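Local structure of pyridine synthase TbtD (Thermobispora bispora, 5WA4) at residues R14-A19 with T122-G127. The protein acts in thiomuracin biosynthesis as a pyridine synthase, probably by a formal [4+2] aza-cycloaddition, and binds an N-terminal leader peptide fragment. Numbering follows the deposited sequence.
Sequences RVDYHA and TIHAEG
Asp16 OD1, lying 3.6 Å from His124 CD2 at the ring edge, accepts hydrogen bonds from Arg14 NE and from Ser118 OG. The carboxylate stands almost perpendicular to the imidazole. Arg14 grips the Asp16 carboxylate side-on, NE to OD1 and NH2 to OD2, the latter bond 3.0 Å, a salt bridge between residues two apart on the same strand; NH2 also reaches Arg51 O. With CG anti to its backbone N (chi1 -170°), the extended Arg14 chain runs past Glu126, whose OE2 sits 3.5 Å from Arg14 CB but 4.5 Å from Arg14 NH1, too far for a salt bridge. His124 NE2 hydrogen-bonds Thr122 OG1 at 2.7 Å, tilted from the ring plane, and OG1 also bonds Pro119 O. Between the strands, the antiparallel backbones pair Arg14 with His124 through two nearly straight bonds (Arg14 N to His124 O, 2.7 Å), and Asp16 N to Thr122 O (3.2 Å) continues the pairing. Val15 and Ile123, a non-hydrogen-bonded pair, occupy the other face, where Val15 meets Leu25 of helix 22-35 and Ile123 meets Val79 and Leu83 of helix 64-85. Strand 123-128 is an outermost strand of the chain's four-stranded antiparallel sheet, with 9-16 between it and 55-62.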
# COMPACT_ATOMS: atom_id res chain seq x y z
N ARG E 14 -1.47 -28.20 34.22
CA ARG E 14 -1.90 -28.67 32.91
C ARG E 14 -2.70 -29.99 33.02
O ARG E 14 -2.16 -31.01 33.44
CB ARG E 14 -0.70 -28.87 31.99
CG ARG E 14 -1.13 -29.13 30.55
CD ARG E 14 -0.05 -29.68 29.64
NE ARG E 14 -0.65 -30.18 28.41
CZ ARG E 14 -0.74 -29.50 27.26
NH1 ARG E 14 -0.25 -28.27 27.18
NH2 ARG E 14 -1.31 -30.05 26.20
N VAL E 15 -3.97 -29.96 32.61
CA VAL E 15 -4.81 -31.16 32.55
C VAL E 15 -5.16 -31.60 31.12
O VAL E 15 -6.06 -31.03 30.51
CB VAL E 15 -6.15 -30.93 33.28
CG1 VAL E 15 -6.94 -32.23 33.38
CG2 VAL E 15 -5.92 -30.31 34.64
N ASP E 16 -4.47 -32.61 30.59
CA ASP E 16 -4.75 -33.12 29.24
C ASP E 16 -6.04 -33.95 29.16
O ASP E 16 -6.27 -34.85 29.97
CB ASP E 16 -3.58 -33.95 28.72
CG ASP E 16 -2.32 -33.13 28.51
OD1 ASP E 16 -1.55 -32.94 29.47
OD2 ASP E 16 -2.10 -32.69 27.37
N TYR E 17 -6.87 -33.67 28.17
CA TYR E 17 -8.14 -34.36 28.03
C TYR E 17 -8.61 -34.24 26.58
O TYR E 17 -9.59 -33.57 26.28
CB TYR E 17 -9.14 -33.77 29.00
CG TYR E 17 -10.34 -34.61 29.34
CD1 TYR E 17 -10.21 -35.86 29.94
CD2 TYR E 17 -11.62 -34.11 29.12
CE1 TYR E 17 -11.33 -36.60 30.27
CE2 TYR E 17 -12.75 -34.84 29.45
CZ TYR E 17 -12.61 -36.08 30.03
OH TYR E 17 -13.76 -36.77 30.34
N HIS E 18 -7.88 -34.91 25.69
CA HIS E 18 -7.99 -34.70 24.25
C HIS E 18 -9.38 -34.85 23.62
O HIS E 18 -9.91 -33.90 23.02
CB HIS E 18 -7.02 -35.64 23.54
CG HIS E 18 -5.60 -35.45 23.98
ND1 HIS E 18 -4.62 -36.40 23.76
CD2 HIS E 18 -5.00 -34.42 24.61
CE1 HIS E 18 -3.47 -35.96 24.25
NE2 HIS E 18 -3.67 -34.76 24.76
N ALA E 19 -9.98 -36.03 23.72
CA ALA E 19 -11.21 -36.27 22.98
C ALA E 19 -12.37 -36.47 23.92
O ALA E 19 -13.48 -36.80 23.50
CB ALA E 19 -11.06 -37.48 22.06
N THR E 122 -3.34 -37.13 31.63
CA THR E 122 -2.38 -36.84 32.71
C THR E 122 -2.53 -35.43 33.30
O THR E 122 -3.15 -34.56 32.69
CB THR E 122 -0.92 -36.98 32.23
OG1 THR E 122 -0.71 -36.15 31.09
CG2 THR E 122 -0.63 -38.41 31.86
N ILE E 123 -1.95 -35.23 34.48
CA ILE E 123 -1.91 -33.94 35.16
C ILE E 123 -0.48 -33.52 35.40
O ILE E 123 0.28 -34.23 36.04
CB ILE E 123 -2.64 -33.98 36.53
CG1 ILE E 123 -4.15 -33.99 36.32
CG2 ILE E 123 -2.23 -32.79 37.38
CD1 ILE E 123 -4.95 -34.09 37.61
N HIS E 124 -0.11 -32.36 34.87
CA HIS E 124 1.25 -31.85 35.07
C HIS E 124 1.19 -30.52 35.81
O HIS E 124 0.40 -29.64 35.47
CB HIS E 124 1.97 -31.70 33.73
CG HIS E 124 1.94 -32.92 32.88
ND1 HIS E 124 2.96 -33.86 32.89
CD2 HIS E 124 1.02 -33.37 32.00
CE1 HIS E 124 2.66 -34.83 32.04
NE2 HIS E 124 1.49 -34.56 31.49
N ALA E 125 2.01 -30.40 36.85
CA ALA E 125 2.18 -29.15 37.55
C ALA E 125 3.24 -28.36 36.80
O ALA E 125 4.33 -28.89 36.54
CB ALA E 125 2.58 -29.38 39.00
N GLU E 126 2.92 -27.12 36.43
CA GLU E 126 3.76 -26.36 35.49
C GLU E 126 4.52 -25.23 36.17
O GLU E 126 5.33 -24.54 35.54
CB GLU E 126 2.92 -25.81 34.32
CG GLU E 126 2.57 -26.86 33.23
CD GLU E 126 1.90 -26.26 31.99
OE1 GLU E 126 1.34 -25.14 32.08
OE2 GLU E 126 1.93 -26.90 30.92
N GLY E 127 4.29 -25.04 37.47
CA GLY E 127 5.02 -24.03 38.20
C GLY E 127 4.39 -22.68 37.95
O GLY E 127 3.29 -22.60 37.42